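Local coordinates for ricin B lectin (Clostridium thermocellum, PDB 3VSF), which is an exo-beta-1,3-galactanase of glycoside hydrolase family 43 that also carries a galactose-binding, ricin-type beta-trefoil module, at residues Gln260-Tyr265 against Leu276-Asn281; Thr361-Val366 against Trp494-Val499. One frame throughout, in Å; residues are numbered along the deposited sequence.

Interaction 1 (Gln260-Tyr265 against Leu276-Asn281); sequences QAKYAY and LYNLGN
Y277 lays its CB over one face of the Y263 ring, a CH-pi contact with the methylene 3.8 Å from the ring centroid and displaced toward the rim. L279 comes to the same ring differently: its CB lies near the ring plane, 3.9 Å from Y263 CD1. The Y263 side chain gets there with chi1 at 73°, which sets CG between the backbone N and the carbonyl carbon and swings the ring across to the neighbouring strand. Farther along, the Y277 and Y265 rings meet rim to rim, their planes only 13° apart. This is the tightly packed side, with I249 of the next strand inward touching both Y263 and L279, and the Y263 hydroxyl bonded to the backbone N of L336.

Y263 and Y277 are also a hydrogen-bonded antiparallel pair, joined by two backbone bonds of 2.9 Å, Y263 N to Y277 O and Y277 N to Y263 O. The hairpin forms the last two strands of one four-stranded blade of the family 43 five-bladed propeller, and 277-279 is the blade's outermost strand.

The other side is looser. K262 and N278 diverge as a non-hydrogen-bonded pair; the extended lysine passes L276 CB with its CD at 3.7 Å and runs alongside the largely solvent-exposed asparagine. Q260, bent at chi2 (68°), stacks its amide on that of N278. Its NE2 donates in the amide plane to A261 O at 2.9 Å, an oxygen that also receives L279 N. Next along, N281, whose OD1 accepts from T283 N and Y285 N, has its side chain about 5 Å from that of N440 in the galactose-binding module. Backbone bonds and tyrosine packing thus hold the edge strand, while K262, N278 and Q260 add amide stacking and aliphatic contacts.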
# COMPACT_ATOMS: atom_id res chain seq x y z
N GLN A 260 -9.53 -0.80 -7.83
CA GLN A 260 -8.64 -1.95 -7.78
C GLN A 260 -7.23 -1.60 -8.24
O GLN A 260 -7.00 -1.33 -9.42
CB GLN A 260 -9.20 -3.09 -8.63
CG GLN A 260 -8.30 -4.32 -8.69
CD GLN A 260 -8.21 -5.04 -7.35
OE1 GLN A 260 -9.20 -5.55 -6.84
NE2 GLN A 260 -7.01 -5.08 -6.78
N ALA A 261 -6.28 -1.62 -7.32
CA ALA A 261 -4.88 -1.40 -7.66
C ALA A 261 -4.29 -2.66 -8.29
O ALA A 261 -4.71 -3.77 -7.97
CB ALA A 261 -4.08 -1.00 -6.43
N LYS A 262 -3.32 -2.47 -9.18
CA LYS A 262 -2.69 -3.60 -9.86
C LYS A 262 -1.18 -3.42 -9.92
O LYS A 262 -0.66 -2.34 -9.64
CB LYS A 262 -3.26 -3.78 -11.26
CG LYS A 262 -4.77 -4.01 -11.30
CD LYS A 262 -5.26 -4.23 -12.71
CE LYS A 262 -6.77 -4.46 -12.74
NZ LYS A 262 -7.26 -4.74 -14.12
N TYR A 263 -0.47 -4.48 -10.29
CA TYR A 263 0.98 -4.42 -10.41
C TYR A 263 1.49 -5.29 -11.55
O TYR A 263 0.78 -6.18 -12.03
CB TYR A 263 1.65 -4.83 -9.09
CG TYR A 263 1.58 -6.32 -8.80
CD1 TYR A 263 0.53 -6.86 -8.07
CD2 TYR A 263 2.58 -7.18 -9.25
CE1 TYR A 263 0.48 -8.22 -7.80
CE2 TYR A 263 2.53 -8.53 -8.98
CZ TYR A 263 1.48 -9.05 -8.26
OH TYR A 263 1.42 -10.39 -7.99
N ALA A 264 2.72 -5.03 -11.97
CA ALA A 264 3.36 -5.83 -13.01
C ALA A 264 4.86 -5.86 -12.77
O ALA A 264 5.40 -5.05 -12.02
CB ALA A 264 3.05 -5.26 -14.38
N TYR A 265 5.54 -6.81 -13.42
CA TYR A 265 6.97 -6.96 -13.23
C TYR A 265 7.69 -7.19 -14.55
O TYR A 265 7.07 -7.56 -15.55
CB TYR A 265 7.26 -8.12 -12.27
CG TYR A 265 6.64 -9.43 -12.69
CD1 TYR A 265 7.37 -10.36 -13.43
CD2 TYR A 265 5.33 -9.74 -12.36
CE1 TYR A 265 6.80 -11.56 -13.82
CE2 TYR A 265 4.76 -10.94 -12.75
CZ TYR A 265 5.50 -11.84 -13.48
OH TYR A 265 4.93 -13.03 -13.86
N LEU A 276 -1.21 -7.35 -15.89
CA LEU A 276 -1.58 -6.73 -14.63
C LEU A 276 -2.13 -7.75 -13.64
O LEU A 276 -2.98 -8.57 -13.99
CB LEU A 276 -2.61 -5.61 -14.86
CG LEU A 276 -2.12 -4.34 -15.57
CD1 LEU A 276 -0.92 -3.75 -14.85
CD2 LEU A 276 -1.81 -4.62 -17.03
N TYR A 277 -1.63 -7.70 -12.41
CA TYR A 277 -2.11 -8.58 -11.35
C TYR A 277 -2.72 -7.76 -10.22
O TYR A 277 -2.13 -6.78 -9.76
CB TYR A 277 -0.98 -9.45 -10.81
CG TYR A 277 -0.41 -10.42 -11.83
CD1 TYR A 277 -1.06 -11.61 -12.12
CD2 TYR A 277 0.78 -10.15 -12.48
CE1 TYR A 277 -0.55 -12.49 -13.05
CE2 TYR A 277 1.31 -11.03 -13.41
CZ TYR A 277 0.64 -12.20 -13.69
OH TYR A 277 1.15 -13.08 -14.61
N ASN A 278 -3.90 -8.16 -9.77
CA ASN A 278 -4.61 -7.44 -8.72
C ASN A 278 -3.79 -7.29 -7.43
O ASN A 278 -3.09 -8.22 -7.03
CB ASN A 278 -5.96 -8.10 -8.42
CG ASN A 278 -6.96 -7.90 -9.53
OD1 ASN A 278 -6.60 -7.51 -10.65
ND2 ASN A 278 -8.23 -8.16 -9.24
N LEU A 279 -3.89 -6.13 -6.81
CA LEU A 279 -3.19 -5.84 -5.57
C LEU A 279 -4.15 -5.20 -4.57
O LEU A 279 -4.84 -4.24 -4.90
CB LEU A 279 -2.00 -4.91 -5.82
CG LEU A 279 -1.04 -4.68 -4.66
CD1 LEU A 279 -0.37 -5.98 -4.26
CD2 LEU A 279 -0.01 -3.62 -5.02
N GLY A 280 -4.20 -5.75 -3.36
CA GLY A 280 -5.17 -5.30 -2.37
C GLY A 280 -6.56 -5.72 -2.79
O GLY A 280 -6.72 -6.58 -3.65
N ASN A 281 -7.58 -5.12 -2.17
CA ASN A 281 -8.96 -5.44 -2.52
C ASN A 281 -9.48 -4.61 -3.68
O ASN A 281 -8.70 -4.04 -4.45
CB ASN A 281 -9.88 -5.31 -1.30
CG ASN A 281 -9.98 -3.89 -0.79
OD1 ASN A 281 -9.53 -2.95 -1.44
ND2 ASN A 281 -10.59 -3.73 0.38

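Interaction 2 (Thr361-Val366 against Trp494-Val499)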
# COMPACT_ATOMS: atom_id res chain seq x y z
N THR A 361 -2.24 -11.55 23.56
CA THR A 361 -2.65 -12.81 24.17
C THR A 361 -2.75 -13.93 23.13
O THR A 361 -3.48 -13.81 22.15
CB THR A 361 -3.99 -12.69 24.91
OG1 THR A 361 -3.88 -11.71 25.95
CG2 THR A 361 -4.39 -14.02 25.51
N ARG A 362 -2.00 -15.00 23.35
CA ARG A 362 -2.01 -16.15 22.45
C ARG A 362 -3.08 -17.16 22.84
O ARG A 362 -3.39 -17.31 24.02
CB ARG A 362 -0.63 -16.82 22.44
CG ARG A 362 0.47 -15.98 21.82
CD ARG A 362 1.84 -16.46 22.28
NE ARG A 362 2.84 -16.41 21.21
CZ ARG A 362 3.56 -15.34 20.91
NH1 ARG A 362 3.40 -14.21 21.59
NH2 ARG A 362 4.45 -15.40 19.92
N TYR A 363 -3.65 -17.84 21.85
CA TYR A 363 -4.72 -18.80 22.11
C TYR A 363 -4.56 -20.11 21.34
O TYR A 363 -3.86 -20.17 20.33
CB TYR A 363 -6.08 -18.19 21.76
CG TYR A 363 -6.51 -17.03 22.64
CD1 TYR A 363 -7.05 -17.26 23.90
CD2 TYR A 363 -6.38 -15.72 22.20
CE1 TYR A 363 -7.44 -16.20 24.70
CE2 TYR A 363 -6.77 -14.66 23.00
CZ TYR A 363 -7.31 -14.91 24.24
OH TYR A 363 -7.70 -13.86 25.04
N LYS A 364 -5.21 -21.15 21.85
CA LYS A 364 -5.34 -22.41 21.14
C LYS A 364 -6.83 -22.73 21.01
O LYS A 364 -7.59 -22.54 21.95
CB LYS A 364 -4.64 -23.54 21.89
CG LYS A 364 -3.16 -23.69 21.56
CD LYS A 364 -2.53 -24.79 22.41
CE LYS A 364 -1.10 -25.08 21.97
NZ LYS A 364 -1.05 -25.68 20.61
N LEU A 365 -7.23 -23.20 19.83
CA LEU A 365 -8.63 -23.56 19.61
C LEU A 365 -8.80 -25.07 19.61
O LEU A 365 -8.44 -25.75 18.64
CB LEU A 365 -9.14 -22.95 18.30
CG LEU A 365 -9.28 -21.42 18.32
CD1 LEU A 365 -9.70 -20.90 16.95
CD2 LEU A 365 -10.28 -21.00 19.38
N VAL A 366 -9.36 -25.60 20.69
CA VAL A 366 -9.49 -27.04 20.87
C VAL A 366 -10.89 -27.53 20.50
O VAL A 366 -11.89 -27.04 21.03
CB VAL A 366 -9.20 -27.45 22.32
CG1 VAL A 366 -9.12 -28.96 22.43
CG2 VAL A 366 -7.90 -26.81 22.80
N TRP A 494 -15.77 -25.29 19.78
CA TRP A 494 -14.35 -25.06 20.04
C TRP A 494 -14.13 -24.38 21.39
O TRP A 494 -14.89 -23.50 21.79
CB TRP A 494 -13.73 -24.22 18.93
CG TRP A 494 -13.88 -24.82 17.57
CD1 TRP A 494 -14.99 -24.76 16.76
CD2 TRP A 494 -12.90 -25.58 16.85
NE1 TRP A 494 -14.75 -25.43 15.59
CE2 TRP A 494 -13.48 -25.94 15.61
CE3 TRP A 494 -11.59 -25.98 17.12
CZ2 TRP A 494 -12.79 -26.69 14.66
CZ3 TRP A 494 -10.91 -26.72 16.18
CH2 TRP A 494 -11.51 -27.07 14.96
N LYS A 495 -13.08 -24.81 22.09
CA LYS A 495 -12.72 -24.20 23.37
C LYS A 495 -11.53 -23.26 23.22
O LYS A 495 -10.52 -23.61 22.61
CB LYS A 495 -12.41 -25.28 24.41
CG LYS A 495 -11.69 -24.75 25.64
CD LYS A 495 -11.68 -25.76 26.78
CE LYS A 495 -13.05 -25.86 27.44
NZ LYS A 495 -13.02 -26.72 28.66
N LEU A 496 -11.66 -22.06 23.79
CA LEU A 496 -10.60 -21.07 23.74
C LEU A 496 -9.68 -21.24 24.94
O LEU A 496 -10.09 -21.04 26.09
CB LEU A 496 -11.20 -19.66 23.71
CG LEU A 496 -10.25 -18.50 23.39
CD1 LEU A 496 -9.64 -18.68 22.01
CD2 LEU A 496 -10.99 -17.18 23.49
N VAL A 497 -8.42 -21.59 24.68
CA VAL A 497 -7.47 -21.87 25.76
C VAL A 497 -6.24 -20.96 25.70
O VAL A 497 -5.50 -20.98 24.72
CB VAL A 497 -7.00 -23.34 25.72
CG1 VAL A 497 -5.92 -23.58 26.77
CG2 VAL A 497 -8.18 -24.28 25.94
N LEU A 498 -6.03 -20.19 26.76
CA LEU A 498 -4.87 -19.31 26.85
C LEU A 498 -3.57 -20.11 26.92
O LEU A 498 -3.53 -21.19 27.50
CB LEU A 498 -4.98 -18.39 28.07
CG LEU A 498 -5.94 -17.20 28.01
CD1 LEU A 498 -7.38 -17.65 27.85
CD2 LEU A 498 -5.78 -16.33 29.25
N VAL A 499 -2.52 -19.57 26.32
CA VAL A 499 -1.21 -20.22 26.32
C VAL A 499 -0.09 -19.21 26.54
O VAL A 499 -0.29 -18.00 26.42
CB VAL A 499 -0.95 -20.99 25.02
CG1 VAL A 499 0.50 -21.44 24.94
CG2 VAL A 499 -1.89 -22.19 24.92
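L496 spreads its branched end over one face of the Y363 ring, with CD2 4.2 Å from the ring centroid, while L498 meets the same ring at its edge. The leucine reaches over the ring because its CG stands anti to the backbone N (chi1 -169°), turning CD1 and CD2 toward the facing strand. L498 runs side by side with Y363, both pointing the same way, and its CD1 comes within 3.5 Å of Y363 CE1. Beyond the ring, L496 CD1 also touches L365 CD2 at 3.6 Å, so this one leucine fits between the tyrosine and its neighbour on the same face. L402 packs against both Y363 and L496 from strand 400-404, and I459 and L374 pack against L365.

Strands 363-367 and 494-498 are the first and last of the beta-trefoil module, and their antiparallel pairing is where the two ends of that fold meet and close it. K364 and V497 are joined by two backbone bonds, as are V366 and K495; the straightest is V366 N to K495 O, with 170° at the hydrogen. Near the end of the modelled chain the pairing weakens, V499 N reaching R362 O at 3.3 Å.

On the opposite face V366 CG2 approaches V497 CG2 at 4.0 Å. At the chain end, V499 sets its CG2 3.7 Å from K364 CD, against the methylenes of a lysine whose amine leads away toward D392 in a long, weak ion pair. W494 is turned so that the edge of its indole points at the backbone: L365 O lies in the ring plane, 3.5 Å from CE3, and the indole NE1 is bonded to I468 O.

How the interactions relate
Both contacts are antiparallel strand pairs, but they sit in different modules, about 36 Å apart between centres, and share no strand. Interaction 1 is a local hairpin, its segments divided by ten residues, at the outer edge of a propeller blade; interaction 2 brings together segments with 127 residues between them to close the trefoil. Each is partly buried and buries almost the same area, yet the chemistry differs: tyrosines and side-chain amides in 260-265/276-281, leucines round one tyrosine on one face and valine contacts on the other in 361-366/494-499. Interaction 1 approaches the galactose site through N281, whereas interaction 2 lies away from the known sugar-binding residues.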